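2-Keto-3-deoxy-(6-phospho-)gluconate aldolase (PDB 2R91) is an aldolase of the dihydrodipicolinate synthetase family, a TIM-barrel enzyme whose assembly holds four copies of the chain. Local coordinates at residues Gly14-Glu19 with Leu50-Glu55; Val125-Tyr130 with Arg136-Arg141; Gly151-Asn156 with Gly192-Ser197. All blocks are in the same frame, centred on the assembly; numbering follows the deposited sequence.

Contact 1 of 3, residues Gly14-Glu19 with Leu50-Glu55; sequences GRLDPE and LQEKME
Leu16 reaches over to the first turns of helix 50-63 and meets Glu52 and Glu55, which lie one turn apart. Apolar contact comes first. CG of Leu16 is anti to its carbonyl carbon (chi1 -50°), and CD1 then runs straight on from CA, so this single methyl does most of the touching. It lies 3.6 Å from the backbone Glu52 O and 4.0 Å from Glu52 CB, while the aliphatic part of Glu55 comes up beside it. Leu16 CD1 is also only 3.1 Å from Glu55 OE1, a tight approach of methyl to carboxylate.

No direct hydrogen bond joins the segments; water does that work. One molecule accepts from Leu16 N at 3.1 Å and donates to Glu55 OE1. A second donates to Glu55 OE1 at 3.0 Å and, more weakly, to Leu16 O. OE1 thus receives two water bonds, and both polar backbone atoms of Leu16 are linked through water to the same carboxylate oxygen, the carbonyl only weakly.

The remaining polar links serve each segment separately. Glu52 turns its carboxylate elsewhere, OE2 forming a salt bridge with Arg259 and OE1 accepting from Ser49 N. Asp17 is the N-cap of helix 18-30: its OD1 accepts weakly from Glu19 N at 2.9 Å, and also from Leu20 N.

This is a surface contact of the TIM barrel, in which the second strand of a small antiparallel hairpin, 11-12 with 15-16, rests against the N-terminal turns of an outer helix.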
ATOM      1  N   GLY A  14      15.841  -1.762  33.878  1.00 46.16           N
ATOM      2  CA  GLY A  14      14.981  -0.628  33.526  1.00 45.48           C
ATOM      3  C   GLY A  14      15.699   0.614  33.033  1.00 45.06           C
ATOM      4  O   GLY A  14      15.072   1.538  32.494  1.00 46.97           O
ATOM      5  N   ARG A  15      17.013   0.652  33.191  1.00 43.29           N
ATOM      6  CA  ARG A  15      17.777   1.815  32.766  1.00 42.10           C
ATOM      7  C   ARG A  15      18.840   1.423  31.752  1.00 38.29           C
ATOM      8  O   ARG A  15      19.162   0.243  31.619  1.00 36.87           O
ATOM      9  CB  ARG A  15      18.444   2.475  33.989  1.00 43.67           C
ATOM     10  CG  ARG A  15      19.332   1.535  34.798  1.00 46.08           C
ATOM     11  CD  ARG A  15      19.941   2.219  36.042  1.00 47.43           C
ATOM     12  NE  ARG A  15      18.927   2.881  36.877  1.00 51.32           N
ATOM     13  CZ  ARG A  15      19.188   3.566  37.998  1.00 52.74           C
ATOM     14  NH1 ARG A  15      20.439   3.682  38.457  1.00 52.84           N
ATOM     15  NH2 ARG A  15      18.189   4.137  38.670  1.00 52.99           N
ATOM     16  N   LEU A  16      19.392   2.404  31.047  1.00 36.41           N
ATOM     17  CA  LEU A  16      20.561   2.186  30.200  1.00 35.39           C
ATOM     18  C   LEU A  16      21.756   1.710  30.988  1.00 36.28           C
ATOM     19  O   LEU A  16      22.121   2.305  32.023  1.00 37.05           O
ATOM     20  CB  LEU A  16      20.965   3.461  29.465  1.00 36.81           C
ATOM     21  CG  LEU A  16      19.828   4.169  28.736  1.00 38.58           C
ATOM     22  CD1 LEU A  16      20.306   5.463  28.123  1.00 38.65           C
ATOM     23  CD2 LEU A  16      19.254   3.270  27.642  1.00 38.14           C
ATOM     24  N   ASP A  17      22.406   0.665  30.486  1.00 33.02           N
ATOM     25  CA  ASP A  17      23.598   0.155  31.112  1.00 33.05           C
ATOM     26  C   ASP A  17      24.790   0.471  30.215  1.00 33.88           C
ATOM     27  O   ASP A  17      24.962  -0.157  29.165  1.00 33.03           O
ATOM     28  CB  ASP A  17      23.440  -1.343  31.359  1.00 32.55           C
ATOM     29  CG  ASP A  17      24.599  -1.940  32.114  1.00 32.73           C
ATOM     30  OD1 ASP A  17      25.751  -1.551  31.882  1.00 33.15           O
ATOM     31  OD2 ASP A  17      24.351  -2.850  32.925  1.00 33.46           O
ATOM     32  N   PRO A  18      25.610   1.469  30.606  1.00 34.19           N
ATOM     33  CA  PRO A  18      26.693   1.911  29.739  1.00 34.64           C
ATOM     34  C   PRO A  18      27.866   0.943  29.755  1.00 34.56           C
ATOM     35  O   PRO A  18      28.686   0.971  28.852  1.00 35.24           O
ATOM     36  CB  PRO A  18      27.080   3.280  30.331  1.00 35.76           C
ATOM     37  CG  PRO A  18      26.681   3.202  31.765  1.00 35.54           C
ATOM     38  CD  PRO A  18      25.557   2.226  31.875  1.00 35.39           C
ATOM     39  N   GLU A  19      27.939   0.067  30.751  1.00 34.45           N
ATOM     40  CA  GLU A  19      29.006  -0.928  30.751  1.00 35.45           C
ATOM     41  C   GLU A  19      28.712  -2.002  29.698  1.00 33.57           C
ATOM     42  O   GLU A  19      29.591  -2.378  28.930  1.00 32.94           O
ATOM     43  CB  GLU A  19      29.200  -1.572  32.125  1.00 38.13           C
ATOM     44  CG  GLU A  19      29.880  -0.643  33.155  1.00 44.16           C
ATOM     45  CD  GLU A  19      28.932   0.421  33.726  1.00 47.00           C
ATOM     46  OE1 GLU A  19      29.231   1.642  33.574  1.00 48.51           O
ATOM     47  OE2 GLU A  19      27.882   0.036  34.321  1.00 49.44           O
ATOM     48  N   LEU A  50      14.851  12.434  25.473  1.00 19.15           N
ATOM     49  CA  LEU A  50      16.014  13.258  25.162  1.00 20.04           C
ATOM     50  C   LEU A  50      17.192  12.906  26.098  1.00 18.97           C
ATOM     51  O   LEU A  50      18.313  12.758  25.633  1.00 17.83           O
ATOM     52  CB  LEU A  50      15.649  14.752  25.204  1.00 21.02           C
ATOM     53  CG  LEU A  50      16.795  15.764  25.328  1.00 20.93           C
ATOM     54  CD1 LEU A  50      17.637  15.682  24.064  1.00 21.89           C
ATOM     55  CD2 LEU A  50      16.213  17.181  25.524  1.00 21.20           C
ATOM     56  N   GLN A  51      16.945  12.711  27.399  1.00 18.87           N
ATOM     57  CA  GLN A  51      18.058  12.460  28.296  1.00 19.61           C
ATOM     58  C   GLN A  51      18.699  11.113  28.038  1.00 20.47           C
ATOM     59  O   GLN A  51      19.923  10.958  28.124  1.00 20.96           O
ATOM     60  CB  GLN A  51      17.625  12.578  29.750  1.00 20.07           C
ATOM     61  CG  GLN A  51      17.277  14.038  30.159  1.00 20.96           C
ATOM     62  CD  GLN A  51      16.654  14.082  31.549  1.00 21.85           C
ATOM     63  OE1 GLN A  51      17.081  13.360  32.458  1.00 21.66           O
ATOM     64  NE2 GLN A  51      15.674  14.929  31.723  1.00 21.01           N
ATOM     65  N   GLU A  52      17.872  10.127  27.708  1.00 19.88           N
ATOM     66  CA  GLU A  52      18.394   8.811  27.317  1.00 19.31           C
ATOM     67  C   GLU A  52      19.278   8.918  26.067  1.00 17.72           C
ATOM     68  O   GLU A  52      20.335   8.313  26.004  1.00 18.22           O
ATOM     69  CB  GLU A  52      17.223   7.823  27.147  1.00 19.91           C
ATOM     70  CG  GLU A  52      16.650   7.376  28.489  1.00 20.64           C
ATOM     71  CD  GLU A  52      15.275   6.695  28.421  1.00 22.53           C
ATOM     72  OE1 GLU A  52      14.574   6.757  27.382  1.00 23.20           O
ATOM     73  OE2 GLU A  52      14.877   6.107  29.451  1.00 23.24           O
ATOM     74  N   LYS A  53      18.883   9.731  25.093  1.00 18.07           N
ATOM     75  CA  LYS A  53      19.713   9.924  23.908  1.00 18.45           C
ATOM     76  C   LYS A  53      21.020  10.658  24.221  1.00 18.42           C
ATOM     77  O   LYS A  53      22.062  10.415  23.596  1.00 16.93           O
ATOM     78  CB  LYS A  53      18.947  10.676  22.825  1.00 19.06           C
ATOM     79  CG  LYS A  53      17.729   9.897  22.229  1.00 19.71           C
ATOM     80  CD  LYS A  53      17.309  10.556  20.907  1.00 21.07           C
ATOM     81  CE  LYS A  53      16.143   9.761  20.230  1.00 22.64           C
ATOM     82  NZ  LYS A  53      14.817  10.206  20.748  1.00 23.49           N
ATOM     83  N   MET A  54      20.956  11.581  25.181  1.00 19.37           N
ATOM     84  CA  MET A  54      22.183  12.226  25.673  1.00 19.23           C
ATOM     85  C   MET A  54      23.088  11.214  26.340  1.00 18.48           C
ATOM     86  O   MET A  54      24.272  11.234  26.132  1.00 18.64           O
ATOM     87  CB  MET A  54      21.814  13.322  26.682  1.00 20.15           C
ATOM     88  CG  MET A  54      21.032  14.462  26.040  1.00 20.56           C
ATOM     89  SD  MET A  54      20.538  15.753  27.223  1.00 21.79           S
ATOM     90  CE  MET A  54      22.172  16.339  27.716  1.00 22.36           C
ATOM     91  N   GLU A  55      22.533  10.346  27.182  1.00 19.68           N
ATOM     92  CA  GLU A  55      23.344   9.320  27.842  1.00 21.97           C
ATOM     93  C   GLU A  55      23.992   8.404  26.809  1.00 22.00           C
ATOM     94  O   GLU A  55      25.156   8.018  26.903  1.00 20.32           O
ATOM     95  CB  GLU A  55      22.499   8.480  28.787  1.00 24.68           C
ATOM     96  CG  GLU A  55      22.008   9.254  29.978  1.00 30.42           C
ATOM     97  CD  GLU A  55      20.812   8.605  30.649  1.00 32.47           C
ATOM     98  OE1 GLU A  55      20.668   7.382  30.555  1.00 35.00           O
ATOM     99  OE2 GLU A  55      19.996   9.320  31.247  1.00 33.78           O
TER
HETATM  100  O   HOH W   1      18.520   5.278  31.742  1.00 42.67           O
HETATM  101  O   HOH W   2      22.610   5.750  32.155  1.00 50.91           O

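Contact 2 of 3, residues Val125-Tyr130 with Arg136-Arg141; sequences VFLYNY and RDVDAR. With SO4 (sulfate ion), chain E.
The amide of Asn129 and the carboxylate of Asp137 meet obliquely, their planes 44° apart. Asp137 OD2 is hydrogen-bonded to His161 NE2. The ring of Tyr128 points to the other side of the strand: Phe37 packs with it edge-to-face, and a sulfate oxygen sits at its edge near the ring plane, where Tyr128 OH donates a very short 2.5 Å bond to SO4 O1.

Strand 125-129 is the fifth of the eight parallel strands of the TIM barrel, and its side chains alternate accordingly, Tyr128 turning to the sulfate while Leu127 and Asn129 face the connection that leads into helix 140-146. With CG anti to the backbone N (chi1 162°), Leu127 extends to Val138: CD2 lies 3.4 Å from Val138 O and 3.9 Å from Val138 CG1. That carbonyl is in turn hydrogen-bonded by Tyr165 OH.

Past the strand end, a water accepts from Tyr130 N at 3.0 Å and donates to Arg136 O at 2.8 Å, bridging the two ends of the short excursion through helix 131-134. The Tyr130 side chain packs on Pro103 of the second subunit.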
ATOM      1  N   VAL A 125      24.643  17.148   8.499  1.00 22.48           N
ATOM      2  CA  VAL A 125      23.349  16.584   8.857  1.00 22.78           C
ATOM      3  C   VAL A 125      22.943  15.529   7.805  1.00 22.87           C
ATOM      4  O   VAL A 125      22.953  15.816   6.602  1.00 22.29           O
ATOM      5  CB  VAL A 125      22.273  17.689   8.940  1.00 22.15           C
ATOM      6  CG1 VAL A 125      20.860  17.089   9.085  1.00 22.36           C
ATOM      7  CG2 VAL A 125      22.588  18.647  10.118  1.00 22.47           C
ATOM      8  N   PHE A 126      22.615  14.322   8.272  1.00 22.36           N
ATOM      9  CA  PHE A 126      22.186  13.203   7.399  1.00 22.23           C
ATOM     10  C   PHE A 126      20.691  13.068   7.425  1.00 21.47           C
ATOM     11  O   PHE A 126      20.058  13.187   8.499  1.00 20.20           O
ATOM     12  CB  PHE A 126      22.749  11.865   7.908  1.00 24.51           C
ATOM     13  CG  PHE A 126      24.189  11.598   7.533  1.00 26.46           C
ATOM     14  CD1 PHE A 126      25.150  12.598   7.588  1.00 27.34           C
ATOM     15  CD2 PHE A 126      24.576  10.333   7.143  1.00 27.97           C
ATOM     16  CE1 PHE A 126      26.479  12.329   7.246  1.00 29.07           C
ATOM     17  CE2 PHE A 126      25.914  10.056   6.803  1.00 27.90           C
ATOM     18  CZ  PHE A 126      26.851  11.035   6.867  1.00 27.21           C
ATOM     19  N   LEU A 127      20.102  12.786   6.268  1.00 19.60           N
ATOM     20  CA  LEU A 127      18.734  12.313   6.249  1.00 18.24           C
ATOM     21  C   LEU A 127      18.742  10.821   6.598  1.00 19.52           C
ATOM     22  O   LEU A 127      19.519  10.050   6.038  1.00 19.27           O
ATOM     23  CB  LEU A 127      18.100  12.576   4.879  1.00 17.73           C
ATOM     24  CG  LEU A 127      16.833  11.757   4.568  1.00 19.20           C
ATOM     25  CD1 LEU A 127      15.609  12.154   5.402  1.00 17.18           C
ATOM     26  CD2 LEU A 127      16.542  11.807   3.047  1.00 18.18           C
ATOM     27  N   TYR A 128      17.924  10.420   7.564  1.00 18.20           N
ATOM     28  CA  TYR A 128      17.714   9.012   7.873  1.00 19.01           C
ATOM     29  C   TYR A 128      16.293   8.693   7.425  1.00 19.50           C
ATOM     30  O   TYR A 128      15.304   9.039   8.099  1.00 18.97           O
ATOM     31  CB  TYR A 128      17.933   8.737   9.379  1.00 17.91           C
ATOM     32  CG  TYR A 128      17.556   7.347   9.899  1.00 18.09           C
ATOM     33  CD1 TYR A 128      17.569   6.204   9.063  1.00 17.64           C
ATOM     34  CD2 TYR A 128      17.234   7.170  11.236  1.00 16.72           C
ATOM     35  CE1 TYR A 128      17.212   4.944   9.571  1.00 19.04           C
ATOM     36  CE2 TYR A 128      16.883   5.936  11.749  1.00 17.64           C
ATOM     37  CZ  TYR A 128      16.887   4.819  10.930  1.00 18.49           C
ATOM     38  OH  TYR A 128      16.537   3.619  11.499  1.00 17.44           O
ATOM     39  N   ASN A 129      16.204   8.048   6.261  1.00 19.07           N
ATOM     40  CA  ASN A 129      14.950   7.774   5.591  1.00 18.36           C
ATOM     41  C   ASN A 129      14.556   6.316   5.865  1.00 18.24           C
ATOM     42  O   ASN A 129      15.389   5.416   5.774  1.00 18.95           O
ATOM     43  CB  ASN A 129      15.136   8.056   4.079  1.00 19.38           C
ATOM     44  CG  ASN A 129      13.822   8.054   3.294  1.00 20.13           C
ATOM     45  OD1 ASN A 129      13.630   7.241   2.372  1.00 21.74           O
ATOM     46  ND2 ASN A 129      12.950   8.977   3.613  1.00 17.70           N
ATOM     47  N   TYR A 130      13.304   6.087   6.262  1.00 17.37           N
ATOM     48  CA  TYR A 130      12.844   4.759   6.622  1.00 18.39           C
ATOM     49  C   TYR A 130      11.333   4.744   6.437  1.00 19.37           C
ATOM     50  O   TYR A 130      10.563   4.763   7.410  1.00 17.02           O
ATOM     51  CB  TYR A 130      13.233   4.421   8.074  1.00 18.94           C
ATOM     52  CG  TYR A 130      13.056   2.971   8.476  1.00 19.82           C
ATOM     53  CD1 TYR A 130      12.326   2.073   7.680  1.00 19.97           C
ATOM     54  CD2 TYR A 130      13.594   2.501   9.667  1.00 19.30           C
ATOM     55  CE1 TYR A 130      12.144   0.743   8.077  1.00 20.62           C
ATOM     56  CE2 TYR A 130      13.445   1.179  10.050  1.00 20.37           C
ATOM     57  CZ  TYR A 130      12.708   0.318   9.262  1.00 20.37           C
ATOM     58  OH  TYR A 130      12.572  -0.981   9.640  1.00 21.03           O
ATOM     59  N   ARG A 136       6.277   8.190   5.779  1.00 21.31           N
ATOM     60  CA  ARG A 136       6.494   9.064   4.616  1.00 21.92           C
ATOM     61  C   ARG A 136       7.903   8.829   4.096  1.00 20.61           C
ATOM     62  O   ARG A 136       8.765   8.303   4.799  1.00 20.46           O
ATOM     63  CB  ARG A 136       6.292  10.582   4.927  1.00 22.16           C
ATOM     64  CG  ARG A 136       7.096  11.135   6.136  1.00 22.72           C
ATOM     65  CD  ARG A 136       6.851  12.635   6.402  1.00 23.00           C
ATOM     66  NE  ARG A 136       5.413  12.931   6.428  1.00 23.82           N
ATOM     67  CZ  ARG A 136       4.592  12.735   7.456  1.00 24.29           C
ATOM     68  NH1 ARG A 136       5.057  12.321   8.662  1.00 23.23           N
ATOM     69  NH2 ARG A 136       3.296  12.993   7.280  1.00 21.87           N
ATOM     70  N   ASP A 137       8.136   9.302   2.891  1.00 20.32           N
ATOM     71  CA  ASP A 137       9.420   9.193   2.202  1.00 21.79           C
ATOM     72  C   ASP A 137       9.948  10.593   1.922  1.00 21.34           C
ATOM     73  O   ASP A 137       9.195  11.456   1.466  1.00 23.14           O
ATOM     74  CB  ASP A 137       9.176   8.466   0.850  1.00 22.47           C
ATOM     75  CG  ASP A 137      10.461   8.198   0.063  1.00 23.63           C
ATOM     76  OD1 ASP A 137      11.529   8.020   0.661  1.00 22.04           O
ATOM     77  OD2 ASP A 137      10.386   8.172  -1.182  1.00 24.71           O
ATOM     78  N   VAL A 138      11.232  10.816   2.173  1.00 20.29           N
ATOM     79  CA  VAL A 138      11.919  11.989   1.661  1.00 20.94           C
ATOM     80  C   VAL A 138      12.897  11.486   0.593  1.00 20.78           C
ATOM     81  O   VAL A 138      14.009  11.027   0.920  1.00 18.89           O
ATOM     82  CB  VAL A 138      12.631  12.764   2.781  1.00 21.11           C
ATOM     83  CG1 VAL A 138      13.413  13.952   2.207  1.00 20.05           C
ATOM     84  CG2 VAL A 138      11.563  13.276   3.808  1.00 20.83           C
ATOM     85  N   ASP A 139      12.451  11.512  -0.670  1.00 20.83           N
ATOM     86  CA  ASP A 139      13.209  10.851  -1.756  1.00 20.94           C
ATOM     87  C   ASP A 139      14.396  11.725  -2.191  1.00 21.65           C
ATOM     88  O   ASP A 139      14.610  12.806  -1.630  1.00 18.30           O
ATOM     89  CB  ASP A 139      12.290  10.380  -2.924  1.00 22.56           C
ATOM     90  CG  ASP A 139      11.698  11.531  -3.763  1.00 23.49           C
ATOM     91  OD1 ASP A 139      12.026  12.700  -3.528  1.00 23.95           O
ATOM     92  OD2 ASP A 139      10.892  11.240  -4.680  1.00 24.21           O
ATOM     93  N   ALA A 140      15.188  11.250  -3.159  1.00 21.28           N
ATOM     94  CA  ALA A 140      16.398  11.979  -3.551  1.00 22.62           C
ATOM     95  C   ALA A 140      16.117  13.428  -3.977  1.00 23.65           C
ATOM     96  O   ALA A 140      16.831  14.365  -3.584  1.00 24.36           O
ATOM     97  CB  ALA A 140      17.138  11.210  -4.680  1.00 23.18           C
ATOM     98  N   ARG A 141      15.086  13.611  -4.784  1.00 24.49           N
ATOM     99  CA  ARG A 141      14.736  14.943  -5.268  1.00 27.34           C
ATOM    100  C   ARG A 141      14.340  15.902  -4.112  1.00 25.69           C
ATOM    101  O   ARG A 141      14.823  17.034  -4.023  1.00 25.03           O
ATOM    102  CB  ARG A 141      13.608  14.778  -6.274  1.00 30.44           C
ATOM    103  CG  ARG A 141      13.102  16.028  -6.928  1.00 36.64           C
ATOM    104  CD  ARG A 141      12.399  15.646  -8.236  1.00 40.30           C
ATOM    105  NE  ARG A 141      11.124  16.328  -8.346  1.00 45.42           N
ATOM    106  CZ  ARG A 141       9.934  15.729  -8.276  1.00 48.18           C
ATOM    107  NH1 ARG A 141       9.856  14.399  -8.117  1.00 49.20           N
ATOM    108  NH2 ARG A 141       8.815  16.462  -8.384  1.00 48.56           N
TER
HETATM  109  S   SO4 E   1      18.031   0.712  11.378  1.00 36.51           S
HETATM  110  O1  SO4 E   1      17.391   1.606  10.376  1.00 30.51           O
HETATM  111  O2  SO4 E   1      19.156   0.085  10.641  1.00 36.11           O
HETATM  112  O3  SO4 E   1      18.391   1.292  12.660  1.00 33.32           O
HETATM  113  O4  SO4 E   1      17.112  -0.370  11.810  1.00 37.37           O
HETATM  114  O   HOH W   3      11.345   8.336   5.901  1.00 17.83           O

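Contact 3 of 3, residues Gly151-Asn156 with Gly192-Ser197. With SO4 (sulfate ion), chain E.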
ATOM      1  N   GLY A 151      24.406  13.697   3.773  1.00 23.16           N
ATOM      2  CA  GLY A 151      24.503  12.273   3.967  1.00 22.95           C
ATOM      3  C   GLY A 151      23.119  11.680   4.014  1.00 21.66           C
ATOM      4  O   GLY A 151      22.153  12.368   4.371  1.00 19.49           O
ATOM      5  N   VAL A 152      23.008  10.404   3.640  1.00 21.19           N
ATOM      6  CA  VAL A 152      21.701   9.728   3.647  1.00 20.17           C
ATOM      7  C   VAL A 152      21.838   8.290   4.143  1.00 21.92           C
ATOM      8  O   VAL A 152      22.734   7.541   3.706  1.00 21.34           O
ATOM      9  CB  VAL A 152      21.013   9.764   2.242  1.00 21.29           C
ATOM     10  CG1 VAL A 152      19.597   9.169   2.296  1.00 19.98           C
ATOM     11  CG2 VAL A 152      20.957  11.182   1.687  1.00 20.79           C
ATOM     12  N   LYS A 153      20.967   7.892   5.066  1.00 20.47           N
ATOM     13  CA  LYS A 153      20.841   6.480   5.403  1.00 22.82           C
ATOM     14  C   LYS A 153      19.452   6.105   4.977  1.00 21.37           C
ATOM     15  O   LYS A 153      18.496   6.668   5.491  1.00 19.06           O
ATOM     16  CB  LYS A 153      20.991   6.214   6.899  1.00 24.48           C
ATOM     17  CG  LYS A 153      20.571   4.738   7.309  1.00 27.66           C
ATOM     18  CD  LYS A 153      20.479   4.589   8.844  1.00 28.54           C
ATOM     19  CE  LYS A 153      20.109   3.178   9.418  1.00 30.63           C
ATOM     20  NZ  LYS A 153      19.496   2.150   8.493  1.00 35.55           N
ATOM     21  N   ASP A 154      19.339   5.178   4.016  1.00 21.00           N
ATOM     22  CA  ASP A 154      18.046   4.818   3.436  1.00 19.46           C
ATOM     23  C   ASP A 154      17.758   3.372   3.826  1.00 19.93           C
ATOM     24  O   ASP A 154      18.354   2.418   3.283  1.00 19.51           O
ATOM     25  CB  ASP A 154      18.095   5.026   1.910  1.00 20.26           C
ATOM     26  CG  ASP A 154      16.704   4.964   1.233  1.00 20.40           C
ATOM     27  OD1 ASP A 154      15.686   5.251   1.888  1.00 19.54           O
ATOM     28  OD2 ASP A 154      16.638   4.602   0.022  1.00 19.84           O
ATOM     29  N   THR A 155      16.904   3.202   4.833  1.00 19.77           N
ATOM     30  CA  THR A 155      16.530   1.859   5.285  1.00 20.78           C
ATOM     31  C   THR A 155      15.336   1.498   4.423  1.00 21.73           C
ATOM     32  O   THR A 155      14.216   1.899   4.689  1.00 21.00           O
ATOM     33  CB  THR A 155      16.229   1.766   6.817  1.00 20.51           C
ATOM     34  OG1 THR A 155      17.444   2.024   7.536  1.00 21.40           O
ATOM     35  CG2 THR A 155      15.794   0.340   7.186  1.00 19.66           C
ATOM     36  N   ASN A 156      15.613   0.758   3.351  1.00 23.00           N
ATOM     37  CA  ASN A 156      14.706   0.690   2.212  1.00 23.35           C
ATOM     38  C   ASN A 156      15.037  -0.545   1.368  1.00 24.68           C
ATOM     39  O   ASN A 156      16.215  -0.768   1.063  1.00 22.79           O
ATOM     40  CB  ASN A 156      14.929   1.948   1.366  1.00 23.09           C
ATOM     41  CG  ASN A 156      13.764   2.252   0.437  1.00 24.43           C
ATOM     42  OD1 ASN A 156      13.207   1.358  -0.219  1.00 24.31           O
ATOM     43  ND2 ASN A 156      13.362   3.516   0.410  1.00 22.80           N
ATOM     44  N   GLY A 192      28.480   2.886   1.822  1.00 20.67           N
ATOM     45  CA  GLY A 192      28.531   1.910   2.879  1.00 18.46           C
ATOM     46  C   GLY A 192      27.163   1.338   3.184  1.00 18.13           C
ATOM     47  O   GLY A 192      26.168   1.567   2.443  1.00 18.37           O
ATOM     48  N   VAL A 193      27.119   0.571   4.257  1.00 16.83           N
ATOM     49  CA  VAL A 193      25.874  -0.008   4.753  1.00 17.87           C
ATOM     50  C   VAL A 193      25.672   0.428   6.191  1.00 17.77           C
ATOM     51  O   VAL A 193      26.642   0.605   6.922  1.00 17.06           O
ATOM     52  CB  VAL A 193      25.890  -1.583   4.691  1.00 17.82           C
ATOM     53  CG1 VAL A 193      26.058  -2.052   3.217  1.00 17.93           C
ATOM     54  CG2 VAL A 193      27.027  -2.195   5.549  1.00 19.41           C
ATOM     55  N   VAL A 194      24.413   0.566   6.589  1.00 18.29           N
ATOM     56  CA  VAL A 194      24.075   0.733   7.996  1.00 19.69           C
ATOM     57  C   VAL A 194      23.082  -0.355   8.390  1.00 20.06           C
ATOM     58  O   VAL A 194      21.914  -0.103   8.615  1.00 22.49           O
ATOM     59  CB  VAL A 194      23.455   2.143   8.300  1.00 20.09           C
ATOM     60  CG1 VAL A 194      23.287   2.346   9.819  1.00 19.40           C
ATOM     61  CG2 VAL A 194      24.308   3.256   7.736  1.00 22.77           C
ATOM     62  N   ALA A 195      23.564  -1.574   8.500  1.00 22.21           N
ATOM     63  CA  ALA A 195      22.693  -2.719   8.723  1.00 21.48           C
ATOM     64  C   ALA A 195      22.669  -3.177  10.186  1.00 19.13           C
ATOM     65  O   ALA A 195      23.711  -3.282  10.849  1.00 20.26           O
ATOM     66  CB  ALA A 195      23.120  -3.890   7.757  1.00 22.64           C
ATOM     67  N   SER A 196      21.478  -3.525  10.671  1.00 18.14           N
ATOM     68  CA  SER A 196      21.290  -4.007  12.049  1.00 17.80           C
ATOM     69  C   SER A 196      22.168  -5.198  12.408  1.00 17.17           C
ATOM     70  O   SER A 196      22.587  -5.343  13.559  1.00 15.93           O
ATOM     71  CB  SER A 196      19.813  -4.362  12.275  1.00 19.23           C
ATOM     72  OG  SER A 196      19.466  -5.556  11.553  1.00 20.07           O
ATOM     73  N   SER A 197      22.468  -6.056  11.422  1.00 16.53           N
ATOM     74  CA  SER A 197      23.318  -7.223  11.675  1.00 16.72           C
ATOM     75  C   SER A 197      24.785  -6.887  12.016  1.00 17.40           C
ATOM     76  O   SER A 197      25.535  -7.767  12.448  1.00 16.84           O
ATOM     77  CB  SER A 197      23.308  -8.191  10.468  1.00 16.40           C
ATOM     78  OG  SER A 197      23.746  -7.528   9.307  1.00 17.44           O
TER
HETATM   79  S   SO4 E   1      18.031   0.712  11.378  1.00 36.51           S
HETATM   80  O1  SO4 E   1      17.391   1.606  10.376  1.00 30.51           O
HETATM   81  O2  SO4 E   1      19.156   0.085  10.641  1.00 36.11           O
HETATM   82  O3  SO4 E   1      18.391   1.292  12.660  1.00 33.32           O
HETATM   83  O4  SO4 E   1      17.112  -0.370  11.810  1.00 37.37           O
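Lys153 and Val194 face each other with their CA atoms 7.1 Å apart; strands 149-154 and 192-193 are not sheet neighbours, since strand 173-176 lies between them, and no backbone hydrogen bond joins the two segments. The CB atoms of both residues point toward the opposite segment, and the contact is made by side chains.

The Lys153 chain passes Val194 at about a right angle. CG stands anti to the backbone N (chi1 169°) and the chain stays extended as far as CE, which carries CG, CD and CE in turn over the valine. CB and both methyls of Val194 take part, CG2 touching CG of the lysine while CG1 meets CD at 3.7 Å. Lys153 CE comes within 3.3 Å of Val194 CG1, tighter than ordinary carbon contact, though this may partly reflect the uncertain placing of the lysine end.

The ammonium group is less securely placed, because NZ crowds a neighbour in the model. As modelled, Lys153 NZ donates to sulfate O1 at 2.9 Å and to sulfate O2 at 3.0 Å, with a further weak bond to Val194 O. Thr42 OG1 also binds this sulfate, as does the less surely placed Thr155 OG1, through O1. The ion probably came from the crystallisation liquor; its position is consistent with an anion-accepting pocket at the C-terminal mouth of the barrel, the end where TIM-barrel enzymes keep their active sites.

Just beyond the strand, Asn156 ND2 donates to Asp154 OD1 (3.3 Å, 156° at the hydrogen), meeting it on the syn side, 26° out of the carboxylate plane. Asp154 OD2 is gripped by Thr162 OG1 and His161 ND1.

Within strand 149-154, then, Lys153 looks inward beside Tyr128 of strand 125-129, whereas Val152 and Asp154 point outward onto Tyr165 of helix 159-168; Val193 likewise packs outward, against helix 182-187.

How the contacts relate
The three contacts follow one another along the chain and sample different layers of one TIM barrel. Contact 1 lies at the surface, its centre about 27 Å from that of contact 2 and about 23 Å from that of contact 3, and it touches neither. Contacts 2 and 3 have centres about 11 Å apart and share the sheet: strands 125-129 and 149-154 are parallel neighbours, with Leu127 O 2.8 Å from Lys153 N, a probable hydrogen bond. Contact 2 lies on the outer side of strand 125-129, whereas Tyr128 on its inner side and Lys153 of contact 3 both reach the sulfate, while contact 1 belongs to the periphery.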